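Local coordinates for protein tryptophan--tRNA ligase (Mycoplasma pneumoniae, PDB 2YY5) that probably catalyses the ATP-dependent attachment of tryptophan to its cognate tRNA, as a homodimeric class I aminoacyl-tRNA synthetase, at residues G24-L29 and F62-T67; L102-R107 and R165-R170. The protein carries 1 engineered substitution. All coordinates share one frame; numbering follows the deposited sequence.

Contact 1 of 2, residues G24-L29 and F62-T67. With WSA (5'-O-[(L-tryptophylamino)sulfonyl]adenosine), chain J.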
loop_
_atom_site.group_PDB
_atom_site.type_symbol
_atom_site.label_atom_id
_atom_site.label_comp_id
_atom_site.label_asym_id
_atom_site.label_seq_id
_atom_site.Cartn_x
_atom_site.Cartn_y
_atom_site.Cartn_z
ATOM N N GLY B 24 -7.581 -23.622 14.783
ATOM C CA GLY B 24 -6.419 -22.765 14.902
ATOM C C GLY B 24 -6.600 -21.505 15.726
ATOM O O GLY B 24 -5.708 -21.135 16.497
ATOM N N VAL B 25 -7.748 -20.844 15.574
ATOM C CA VAL B 25 -8.005 -19.592 16.280
ATOM C C VAL B 25 -9.444 -19.363 16.709
ATOM O O VAL B 25 -9.689 -18.904 17.817
ATOM C CB VAL B 25 -7.589 -18.370 15.418
ATOM C CG1 VAL B 25 -6.089 -18.333 15.262
ATOM C CG2 VAL B 25 -8.252 -18.446 14.043
ATOM N N MET B 26 -10.389 -19.657 15.825
ATOM C CA MET B 26 -11.802 -19.456 16.128
ATOM C C MET B 26 -12.264 -20.022 17.462
ATOM O O MET B 26 -12.839 -19.301 18.273
ATOM C CB MET B 26 -12.672 -20.027 15.006
ATOM C CG MET B 26 -12.629 -19.198 13.748
ATOM S SD MET B 26 -13.689 -19.789 12.425
ATOM C CE MET B 26 -13.044 -18.792 11.064
ATOM N N GLN B 27 -12.016 -21.308 17.690
ATOM C CA GLN B 27 -12.427 -21.972 18.927
ATOM C C GLN B 27 -11.969 -21.289 20.218
ATOM O O GLN B 27 -12.710 -21.256 21.202
ATOM C CB GLN B 27 -11.942 -23.431 18.938
ATOM C CG GLN B 27 -11.964 -24.073 20.324
ATOM C CD GLN B 27 -11.462 -25.499 20.336
ATOM O OE1 GLN B 27 -12.204 -26.429 20.031
ATOM N NE2 GLN B 27 -10.190 -25.680 20.684
ATOM N N SER B 28 -10.754 -20.753 20.221
ATOM C CA SER B 28 -10.235 -20.108 21.420
ATOM C C SER B 28 -10.674 -18.656 21.545
ATOM O O SER B 28 -10.349 -17.982 22.522
ATOM C CB SER B 28 -8.709 -20.190 21.438
ATOM O OG SER B 28 -8.158 -19.455 20.372
ATOM N N LEU B 29 -11.419 -18.181 20.557
ATOM C CA LEU B 29 -11.909 -16.807 20.543
ATOM C C LEU B 29 -12.815 -16.522 21.732
ATOM O O LEU B 29 -12.832 -15.413 22.253
ATOM C CB LEU B 29 -12.680 -16.559 19.252
ATOM C CG LEU B 29 -12.182 -15.452 18.334
ATOM C CD1 LEU B 29 -10.665 -15.440 18.266
ATOM C CD2 LEU B 29 -12.803 -15.667 16.967
ATOM N N PHE B 62 -19.425 -11.432 4.352
ATOM C CA PHE B 62 -20.670 -11.580 5.087
ATOM C C PHE B 62 -20.684 -12.948 5.781
ATOM O O PHE B 62 -20.942 -13.052 6.978
ATOM C CB PHE B 62 -21.849 -11.443 4.107
ATOM C CG PHE B 62 -23.155 -12.002 4.620
ATOM C CD1 PHE B 62 -23.706 -13.144 4.048
ATOM C CD2 PHE B 62 -23.844 -11.377 5.656
ATOM C CE1 PHE B 62 -24.928 -13.655 4.498
ATOM C CE2 PHE B 62 -25.064 -11.878 6.113
ATOM C CZ PHE B 62 -25.607 -13.020 5.530
ATOM N N ASP B 63 -20.391 -13.994 5.020
ATOM C CA ASP B 63 -20.384 -15.344 5.562
ATOM C C ASP B 63 -19.408 -15.556 6.727
ATOM O O ASP B 63 -19.690 -16.334 7.641
ATOM C CB ASP B 63 -20.086 -16.359 4.452
ATOM C CG ASP B 63 -21.251 -16.540 3.490
ATOM O OD1 ASP B 63 -22.416 -16.420 3.929
ATOM O OD2 ASP B 63 -21.001 -16.822 2.296
ATOM N N LEU B 64 -18.262 -14.878 6.698
ATOM C CA LEU B 64 -17.291 -15.030 7.777
ATOM C C LEU B 64 -17.820 -14.418 9.072
ATOM O O LEU B 64 -17.686 -15.013 10.136
ATOM C CB LEU B 64 -15.953 -14.378 7.413
ATOM C CG LEU B 64 -14.798 -14.601 8.400
ATOM C CD1 LEU B 64 -14.452 -16.080 8.492
ATOM C CD2 LEU B 64 -13.595 -13.826 7.938
ATOM N N VAL B 65 -18.421 -13.233 8.980
ATOM C CA VAL B 65 -18.953 -12.579 10.163
ATOM C C VAL B 65 -19.998 -13.460 10.820
ATOM O O VAL B 65 -20.041 -13.566 12.045
ATOM C CB VAL B 65 -19.581 -11.209 9.840
ATOM C CG1 VAL B 65 -20.248 -10.639 11.079
ATOM C CG2 VAL B 65 -18.504 -10.247 9.372
ATOM N N ARG B 66 -20.842 -14.093 10.015
ATOM C CA ARG B 66 -21.853 -14.975 10.572
ATOM C C ARG B 66 -21.214 -16.181 11.264
ATOM O O ARG B 66 -21.649 -16.586 12.341
ATOM C CB ARG B 66 -22.818 -15.441 9.485
ATOM C CG ARG B 66 -23.882 -14.408 9.132
ATOM C CD ARG B 66 -25.011 -15.052 8.360
ATOM N NE ARG B 66 -24.525 -15.760 7.181
ATOM C CZ ARG B 66 -25.257 -16.604 6.464
ATOM N NH1 ARG B 66 -24.732 -17.205 5.403
ATOM N NH2 ARG B 66 -26.513 -16.853 6.813
ATOM N N THR B 67 -20.177 -16.750 10.656
ATOM C CA THR B 67 -19.497 -17.890 11.260
ATOM C C THR B 67 -18.898 -17.508 12.615
ATOM O O THR B 67 -19.054 -18.231 13.601
ATOM C CB THR B 67 -18.368 -18.421 10.353
ATOM O OG1 THR B 67 -18.930 -18.957 9.147
ATOM C CG2 THR B 67 -17.586 -19.514 11.062
HETATM C CD2 WSA J . -3.750 -11.703 10.099
HETATM C CE3 WSA J . -3.809 -12.575 11.180
HETATM C CZ3 WSA J . -3.405 -12.139 12.436
HETATM C CH2 WSA J . -2.944 -10.836 12.606
HETATM C CZ2 WSA J . -2.885 -9.967 11.523
HETATM C CE2 WSA J . -3.289 -10.405 10.267
HETATM N N11 WSA J . -3.361 -9.800 9.083
HETATM C CD1 WSA J . -3.845 -10.649 8.181
HETATM C CG WSA J . -4.097 -11.822 8.758
HETATM C CB WSA J . -4.677 -13.056 8.070
HETATM C CA WSA J . -3.701 -14.234 8.112
HETATM N NH3 WSA J . -2.428 -13.871 7.475
HETATM C C WSA J . -4.327 -15.419 7.370
HETATM O O WSA J . -4.338 -15.444 6.144
HETATM N NS WSA J . -4.848 -16.391 8.111
HETATM S S WSA J . -5.913 -17.260 7.234
HETATM O O1S WSA J . -7.024 -16.376 6.750
HETATM O O2S WSA J . -5.231 -17.863 6.041
HETATM O "O5'" WSA J . -6.416 -18.274 8.111
HETATM C "C5'" WSA J . -6.962 -17.873 9.373
HETATM C "C4'" WSA J . -6.278 -18.507 10.588
HETATM O "O4'" WSA J . -6.325 -19.941 10.481
HETATM C "C3'" WSA J . -4.802 -18.128 10.739
HETATM O "O3'" WSA J . -4.491 -17.946 12.124
HETATM C "C2'" WSA J . -4.102 -19.380 10.213
HETATM O "O2'" WSA J . -2.802 -19.488 10.802
HETATM C "C1'" WSA J . -5.022 -20.434 10.826
HETATM N N9 WSA J . -4.797 -21.747 10.174
HETATM C C8 WSA J . -4.826 -21.959 8.861
HETATM N N7 WSA J . -4.645 -23.254 8.612
HETATM C C5 WSA J . -4.499 -23.873 9.782
HETATM C C4 WSA J . -4.587 -22.908 10.777
HETATM N N3 WSA J . -4.468 -23.283 12.061
HETATM C C2 WSA J . -4.274 -24.552 12.379
HETATM N N1 WSA J . -4.189 -25.492 11.455
HETATM C C6 WSA J . -4.298 -25.192 10.152
HETATM N N6 WSA J . -4.227 -26.145 9.224
#

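Contact 2 of 2, residues L102-R107 and R165-R170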
loop_
_atom_site.group_PDB
_atom_site.type_symbol
_atom_site.label_atom_id
_atom_site.label_comp_id
_atom_site.label_asym_id
_atom_site.label_seq_id
_atom_site.Cartn_x
_atom_site.Cartn_y
_atom_site.Cartn_z
ATOM N N LEU B 102 12.937 -5.636 -0.280
ATOM C CA LEU B 102 12.503 -6.776 -1.081
ATOM C C LEU B 102 13.097 -8.091 -0.583
ATOM O O LEU B 102 12.421 -9.121 -0.528
ATOM C CB LEU B 102 12.890 -6.559 -2.546
ATOM C CG LEU B 102 12.345 -5.285 -3.193
ATOM C CD1 LEU B 102 12.849 -5.193 -4.614
ATOM C CD2 LEU B 102 10.826 -5.297 -3.163
ATOM N N GLY B 103 14.372 -8.044 -0.216
ATOM C CA GLY B 103 15.055 -9.227 0.270
ATOM C C GLY B 103 14.309 -9.985 1.347
ATOM O O GLY B 103 14.023 -11.162 1.175
ATOM N N GLU B 104 13.983 -9.323 2.452
ATOM C CA GLU B 104 13.276 -10.001 3.534
ATOM C C GLU B 104 11.896 -10.495 3.116
ATOM O O GLU B 104 11.417 -11.512 3.625
ATOM C CB GLU B 104 13.161 -9.090 4.767
ATOM C CG GLU B 104 12.469 -7.758 4.538
ATOM C CD GLU B 104 12.539 -6.851 5.764
ATOM O OE1 GLU B 104 12.163 -5.664 5.655
ATOM O OE2 GLU B 104 12.968 -7.325 6.841
ATOM N N LEU B 105 11.261 -9.788 2.185
ATOM C CA LEU B 105 9.937 -10.191 1.732
ATOM C C LEU B 105 10.014 -11.378 0.779
ATOM O O LEU B 105 9.111 -12.215 0.746
ATOM C CB LEU B 105 9.220 -9.009 1.067
ATOM C CG LEU B 105 8.832 -7.863 2.017
ATOM C CD1 LEU B 105 8.358 -6.660 1.217
ATOM C CD2 LEU B 105 7.749 -8.336 2.994
ATOM N N GLN B 106 11.109 -11.466 0.027
ATOM C CA GLN B 106 11.300 -12.556 -0.930
ATOM C C GLN B 106 11.678 -13.896 -0.312
ATOM O O GLN B 106 11.450 -14.944 -0.909
ATOM C CB GLN B 106 12.343 -12.152 -1.961
ATOM C CG GLN B 106 11.843 -11.078 -2.893
ATOM C CD GLN B 106 12.895 -10.613 -3.867
ATOM O OE1 GLN B 106 12.574 -10.030 -4.906
ATOM N NE2 GLN B 106 14.165 -10.854 -3.538
ATOM N N ARG B 107 12.265 -13.861 0.881
ATOM C CA ARG B 107 12.651 -15.089 1.564
ATOM C C ARG B 107 11.477 -15.695 2.336
ATOM O O ARG B 107 11.586 -16.809 2.851
ATOM C CB ARG B 107 13.823 -14.842 2.528
ATOM C CG ARG B 107 15.200 -14.748 1.876
ATOM C CD ARG B 107 15.410 -13.393 1.238
ATOM N NE ARG B 107 16.753 -13.192 0.693
ATOM C CZ ARG B 107 17.159 -13.620 -0.499
ATOM N NH1 ARG B 107 18.403 -13.382 -0.901
ATOM N NH2 ARG B 107 16.328 -14.281 -1.298
ATOM N N ARG B 165 7.867 -8.138 14.121
ATOM C CA ARG B 165 8.662 -7.686 15.248
ATOM C C ARG B 165 9.942 -7.036 14.737
ATOM O O ARG B 165 10.452 -6.106 15.349
ATOM C CB ARG B 165 8.996 -8.858 16.169
ATOM C CG ARG B 165 7.787 -9.705 16.531
ATOM C CD ARG B 165 8.111 -10.662 17.656
ATOM N NE ARG B 165 8.334 -9.937 18.898
ATOM C CZ ARG B 165 9.092 -10.372 19.893
ATOM N NH1 ARG B 165 9.234 -9.635 20.988
ATOM N NH2 ARG B 165 9.713 -11.536 19.788
ATOM N N ASP B 166 10.469 -7.516 13.614
ATOM C CA ASP B 166 11.690 -6.926 13.066
ATOM C C ASP B 166 11.404 -5.506 12.585
ATOM O O ASP B 166 12.218 -4.601 12.778
ATOM C CB ASP B 166 12.246 -7.762 11.902
ATOM C CG ASP B 166 12.650 -9.164 12.325
ATOM O OD1 ASP B 166 12.899 -9.368 13.538
ATOM O OD2 ASP B 166 12.730 -10.057 11.443
ATOM N N LEU B 167 10.241 -5.319 11.964
ATOM C CA LEU B 167 9.835 -4.007 11.459
ATOM C C LEU B 167 9.540 -3.058 12.617
ATOM O O LEU B 167 9.857 -1.873 12.553
ATOM C CB LEU B 167 8.588 -4.126 10.561
ATOM C CG LEU B 167 8.724 -4.873 9.225
ATOM C CD1 LEU B 167 7.396 -4.817 8.459
ATOM C CD2 LEU B 167 9.843 -4.240 8.397
ATOM N N ALA B 168 8.927 -3.583 13.670
ATOM C CA ALA B 168 8.600 -2.782 14.840
ATOM C C ALA B 168 9.900 -2.259 15.466
ATOM O O ALA B 168 10.009 -1.082 15.829
ATOM C CB ALA B 168 7.822 -3.626 15.842
ATOM N N GLN B 169 10.888 -3.141 15.576
ATOM C CA GLN B 169 12.178 -2.766 16.136
ATOM C C GLN B 169 12.908 -1.811 15.193
ATOM O O GLN B 169 13.550 -0.857 15.633
ATOM C CB GLN B 169 13.021 -4.016 16.395
ATOM C CG GLN B 169 12.615 -4.789 17.646
ATOM C CD GLN B 169 13.478 -6.016 17.855
ATOM O OE1 GLN B 169 13.360 -7.005 17.129
ATOM N NE2 GLN B 169 14.366 -5.953 18.839
ATOM N N ARG B 170 12.810 -2.080 13.895
ATOM C CA ARG B 170 13.415 -1.224 12.873
ATOM C C ARG B 170 12.827 0.194 13.051
ATOM O O ARG B 170 13.571 1.164 13.168
ATOM C CB ARG B 170 13.078 -1.807 11.491
ATOM C CG ARG B 170 13.510 -1.020 10.249
ATOM C CD ARG B 170 14.755 -1.603 9.586
ATOM N NE ARG B 170 14.763 -3.065 9.445
ATOM C CZ ARG B 170 14.037 -3.768 8.575
ATOM N NH1 ARG B 170 13.209 -3.167 7.738
ATOM N NH2 ARG B 170 14.160 -5.085 8.527
HETATM O O HOH W 1 13.920 -9.293 8.329
#

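Contact 1 of 2, residues G24-L29 and F62-T67
Behind the nucleotide pocket of this class I synthetase, where the helix that carries the end of the HIGH region packs on helix 54-71, Met26 reaches across to Leu64 and Thr67. The two backbones keep well apart, 9.2 Å between the CA atoms of Met26 and Thr67, and the long thioether spans the gap. With CG anti to its own carbonyl carbon (chi1 -72°) and the chain extended beyond it, Met26 brings its terminal methyl CE to 4.0 Å from Leu64 CD1. The Met26 and Thr67 side chains cross at about a right angle, with Met26 SD 4.1 Å from Thr67 CG2. The Thr67 hydroxyl is meanwhile turned back to its own helix, which leaves CG2 as the group facing the sulfur: Thr67 OG1 donates to Asp63 O at 3.1 Å, on the opposite face of that carbonyl from Thr67 N. The meeting is therefore apolar and buried, and no hydrogen bond crosses it. The two residues just before Met26 face the bound tryptophanyl-adenylate analogue: Gly24 CA sits 3.5 Å from N3 of the adenine, and Val25 CG1 lies 3.5 Å from the ribose O3'. Around the contact, Gln17 touches both Met26 and Leu64, Leu68 of helix 54-71 also touches Met26, and Leu64 rests on Val42 of strand 37-42 in the parallel sheet.

Contact 2 of 2, residues L102-R107 and R165-R170
The guanidinium of Arg170 is met at its edge by the Glu104 carboxylate, whose carbon CD lies in the guanidinium plane, while the two flat groups are twisted 29° apart. Arg170 NH2 makes the shorter bond of this salt bridge, 3.0 Å to Glu104 OE2 with an N-H...O angle of 157°; it arrives on the syn side of that oxygen, though tilted out of the carboxylate plane. A second, weak bond runs from Arg170 NH1 to Glu104 OE1 at 3.4 Å, making the pairing bidentate but uneven. The glutamate reaches over as an extended arm, its CG placed between the backbone N and the carbonyl carbon (chi1 57°), whereas the arginine folds at chi2 and chi3 to meet it from the opposite direction. Leu167 CD2 lies 3.9 Å from Glu104 OE1, and Leu163 of the same helix also touches the glutamate. OE1 further accepts from Asn101 N, which ties the carboxylate to the start of its own helix. A water donates to Glu104 OE2 at 2.6 Å and, weakly, to Asp166 OD2. With arginine, water and backbone N-H all directed at it, the carboxylate is probably kept ionised despite the nearby aspartate.

Both contacts belong to the class I synthetase region of the chain, and both segments of contact 1 precede those of contact 2 in the sequence. Their centres are 29 Å apart and their nearest atoms about 16 Å, so they do not touch, and the four segments come from four different helices. Contact 1 lies about 9 Å from the chain's centre, measured centre to centre, where helices 19-26 and 54-71 pack beside the three-stranded parallel sheet and the adenosine end of the ligand. Contact 2, farther out, links helix 102-106, whose Leu102 and Leu105 meet the second subunit, to helix 158-175 chiefly through a salt bridge, beside apolar packing of Leu105 on Leu163.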